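Local coordinates for protein N-alpha-acetyltransferase 30 (Saccharomyces cerevisiae, PDB 6YGA) that catalyses the transfer of an acetyl group from acetyl-CoA to the N-terminal methionine of target proteins, as catalytic subunit of the NatC complex, at residues K21-D24 / A25-E29; H93-A96 / K97-E101. One frame throughout, in Å; residues are numbered along the deposited sequence.

Contact 1 (K21-D24 / A25-E29); sequences KLID and ADLSE
Ala25 N donates to Lys21 O at 3.3 Å, with an N-H...O angle of 146°, the one bond of 21-24 with 25-29 that is not weak. Even this one is rather long and bent, the donor lying 30° off the plane of the Lys21 carbonyl. The same N-H also leans toward Leu22 O at 3.4 Å, a weak second branch. One residue on, Asp26 N makes a weak 3.3 Å bond to Ile23 O. Leu27 N is likewise shared, reaching Ile23 O at 3.4 Å and Asp24 O at 3.4 Å, both weakly. Ile23 O therefore receives two weak N-H groups, and the bonding wavers between i+3 and i+4 spacing as the helix runs out; the extended backbone of Leu27 then carries the chain off the helical path. This is the first helix of the GNAT fold, and the loop leading from it to helix 33-40 is, in related N-terminal acetyltransferases, one wall of the peptide-binding groove, as it probably is here too. Glu29 touches Leu146 of the loop between strands 136-141 and 151-157. The carboxylate of Asp24 is engaged as well, OD1 being hydrogen-bonded to Tyr36 OH in the next helix. Leu27 folds back over the helix end: CG comes within 3.2 Å of Ile23 O, a tight approach, with both methyls further off behind CG. Ile23 CG2, set anti to its backbone N, runs alongside Leu27 CD1 at 4.0 Å, and the two side chains point the same way. The buried Ile23 side chain also packs on the sheet, against Cys64, Val66, Met83 and Ala85; Leu22 rests on Pro61 and Glu87.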
# COMPACT_ATOMS: atom_id res chain seq x y z
N LYS A 21 19.50 22.94 8.73
CA LYS A 21 19.98 23.18 7.37
C LYS A 21 20.48 21.89 6.72
O LYS A 21 20.20 21.64 5.55
CB LYS A 21 21.10 24.23 7.38
CG LYS A 21 21.45 24.76 6.01
CD LYS A 21 20.30 25.56 5.42
CE LYS A 21 20.71 26.27 4.14
NZ LYS A 21 19.67 27.22 3.66
N LEU A 22 21.21 21.07 7.48
CA LEU A 22 21.70 19.80 6.94
C LEU A 22 20.55 18.90 6.51
O LEU A 22 20.53 18.39 5.38
CB LEU A 22 22.57 19.10 7.97
CG LEU A 22 24.03 19.52 8.13
CD1 LEU A 22 24.69 18.70 9.22
CD2 LEU A 22 24.77 19.35 6.81
N ILE A 23 19.59 18.67 7.41
CA ILE A 23 18.52 17.72 7.14
C ILE A 23 17.62 18.22 6.02
O ILE A 23 17.16 17.43 5.19
CB ILE A 23 17.73 17.45 8.44
CG1 ILE A 23 18.62 16.72 9.46
CG2 ILE A 23 16.48 16.64 8.16
CD1 ILE A 23 17.99 16.54 10.82
N ASP A 24 17.38 19.53 5.95
CA ASP A 24 16.46 20.07 4.95
C ASP A 24 17.02 19.94 3.54
O ASP A 24 16.24 19.80 2.58
CB ASP A 24 16.13 21.53 5.25
CG ASP A 24 15.12 21.69 6.37
OD1 ASP A 24 14.40 20.71 6.66
OD2 ASP A 24 15.05 22.79 6.95
N ALA A 25 18.34 19.99 3.38
CA ALA A 25 18.93 19.89 2.04
C ALA A 25 18.62 18.54 1.40
O ALA A 25 18.39 18.47 0.18
CB ALA A 25 20.43 20.12 2.12
N ASP A 26 18.62 17.47 2.19
CA ASP A 26 18.41 16.13 1.63
C ASP A 26 16.94 15.85 1.34
O ASP A 26 16.63 15.10 0.41
CB ASP A 26 18.95 15.06 2.58
CG ASP A 26 20.46 14.99 2.58
OD1 ASP A 26 21.12 15.93 2.09
OD2 ASP A 26 21.00 13.97 3.07
N LEU A 27 16.03 16.44 2.11
CA LEU A 27 14.62 16.09 2.02
C LEU A 27 13.97 16.67 0.76
O LEU A 27 14.18 17.83 0.42
CB LEU A 27 13.86 16.60 3.24
CG LEU A 27 14.34 16.12 4.61
CD1 LEU A 27 13.39 16.60 5.69
CD2 LEU A 27 14.47 14.60 4.64
N SER A 28 13.18 15.83 0.09
CA SER A 28 12.28 16.34 -0.94
C SER A 28 11.16 17.17 -0.31
O SER A 28 10.76 18.21 -0.85
CB SER A 28 11.71 15.19 -1.76
OG SER A 28 12.72 14.56 -2.53
N GLU A 29 10.64 16.72 0.83
CA GLU A 29 9.62 17.44 1.57
C GLU A 29 10.16 17.76 2.96
O GLU A 29 10.64 16.86 3.66
CB GLU A 29 8.32 16.62 1.67
CG GLU A 29 7.49 16.68 0.40
CD GLU A 29 6.87 15.35 0.04
OE1 GLU A 29 6.64 14.53 0.96
OE2 GLU A 29 6.61 15.12 -1.16

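Contact 2 (H93-A96 / K97-E101)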
# COMPACT_ATOMS: atom_id res chain seq x y z
N HIS A 93 33.05 8.66 3.62
CA HIS A 93 34.07 8.48 4.64
C HIS A 93 33.54 7.72 5.85
O HIS A 93 34.14 7.79 6.93
CB HIS A 93 34.64 9.84 5.07
CG HIS A 93 35.32 10.58 3.96
ND1 HIS A 93 36.38 10.06 3.25
CD2 HIS A 93 35.10 11.82 3.45
CE1 HIS A 93 36.77 10.94 2.34
NE2 HIS A 93 36.01 12.02 2.45
N GLY A 94 32.43 7.00 5.70
CA GLY A 94 31.87 6.26 6.81
C GLY A 94 31.32 7.11 7.93
O GLY A 94 31.16 6.62 9.05
N ILE A 95 31.01 8.38 7.66
CA ILE A 95 30.52 9.26 8.71
C ILE A 95 29.11 8.88 9.13
O ILE A 95 28.79 8.84 10.32
CB ILE A 95 30.60 10.73 8.25
CG1 ILE A 95 32.03 11.08 7.84
CG2 ILE A 95 30.13 11.66 9.36
CD1 ILE A 95 32.17 12.48 7.32
N ALA A 96 28.24 8.60 8.15
CA ALA A 96 26.88 8.19 8.47
C ALA A 96 26.86 6.91 9.30
O ALA A 96 26.08 6.79 10.26
CB ALA A 96 26.07 8.00 7.19
N LYS A 97 27.73 5.95 8.97
CA LYS A 97 27.76 4.70 9.71
C LYS A 97 28.17 4.93 11.16
O LYS A 97 27.64 4.29 12.07
CB LYS A 97 28.70 3.71 9.03
CG LYS A 97 28.90 2.41 9.80
CD LYS A 97 29.70 1.41 8.98
CE LYS A 97 29.91 0.12 9.75
NZ LYS A 97 30.58 -0.91 8.91
N LYS A 98 29.11 5.85 11.40
CA LYS A 98 29.54 6.12 12.76
C LYS A 98 28.46 6.82 13.56
O LYS A 98 28.31 6.58 14.77
CB LYS A 98 30.83 6.94 12.75
CG LYS A 98 31.63 6.84 14.03
CD LYS A 98 32.02 5.39 14.30
CE LYS A 98 32.74 5.25 15.63
NZ LYS A 98 33.27 3.87 15.81
N LEU A 99 27.69 7.70 12.91
CA LEU A 99 26.59 8.37 13.61
C LEU A 99 25.50 7.38 14.00
O LEU A 99 24.92 7.48 15.09
CB LEU A 99 26.01 9.48 12.73
CG LEU A 99 26.80 10.80 12.68
CD1 LEU A 99 26.34 11.65 11.51
CD2 LEU A 99 26.63 11.55 13.99
N VAL A 100 25.19 6.42 13.12
CA VAL A 100 24.21 5.40 13.46
C VAL A 100 24.72 4.54 14.61
O VAL A 100 23.97 4.23 15.55
CB VAL A 100 23.88 4.54 12.22
CG1 VAL A 100 22.93 3.41 12.60
CG2 VAL A 100 23.26 5.40 11.13
N GLU A 101 26.01 4.19 14.58
CA GLU A 101 26.56 3.33 15.63
C GLU A 101 26.54 4.02 16.99
O GLU A 101 26.22 3.38 18.00
CB GLU A 101 27.99 2.91 15.26
CG GLU A 101 28.07 1.87 14.16
CD GLU A 101 29.50 1.49 13.81
OE1 GLU A 101 30.41 2.30 14.08
OE2 GLU A 101 29.71 0.39 13.27
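Leu99 swings CG anti to its own carbonyl carbon (chi1 -79°), which turns the branch back along the helix toward Ile95. CG thereby comes to 3.7 Å from Ile95 O, and CD1 reaches Ile95 CG2 at 4.4 Å, a loose apolar contact one turn apart. The segment opens helix 95-109, the helix of the beta-alpha-beta unit built with strands 76-86 and 114-120, and carries the end of the GNAT signature R/Q-x-x-G-x-G/A, in which Gly94 and Ala96 are the two small residues. In relatives this turn wraps the pyrophosphate of acetyl-CoA with its backbone N-H groups, and it probably does the same here, in a structure without cofactor. Gly94 takes the N-cap position with a positive phi, a conformation that suits glycine. Its carbonyl accepts Lys98 N at 3.2 Å, the first of three i to i+4 helical bonds. Leu99 N then bonds Ile95 O at 3.0 Å. Lys97 sends its extended chain outward, with only CB close by, 3.8 Å from Gly94 O. The chain of Lys98 bends at chi2, and its ammonium group makes a long salt bridge, 3.7 Å from NZ to Glu101 OE1. Inward, Ile95 and Leu99 share Tyr5 as a packing partner and press on Ile62 and Ile65 respectively, while Ala96 lies against Leu129 of helix 124-131. Val100 holds CG1 anti to the backbone N (chi1 176°), leaving the other methyl to point back at the preceding turn. The backbone bond from Val100 N to Ala96 O, 3.0 Å at 162°, is the straightest of the three, and Val100 CG2 crowds the same acceptor, sitting 3.3 Å from Ala96 O.

From the N terminus, strand 3-7 leads into helix 13-26, where contact 1 ties the final turn to the start of the loop before helix 33-40. The chain then lays down strands 47-52, 61-72 and 76-86 before contact 2 opens helix 95-109. The two are in series, neither nested nor crossed, and each is local, closing no long loop. The centres of contact 1 and contact 2 lie about 18 Å apart. The nearest atoms of contact 1 and contact 2 are about 8 Å apart, without touching. The sheet joins them indirectly: strand 61-72 receives Ile23 from 21-29 and Ile95 from 93-101. A further tie, weak and long, runs from Asp26 to Arg91, just ahead of helix 95-109.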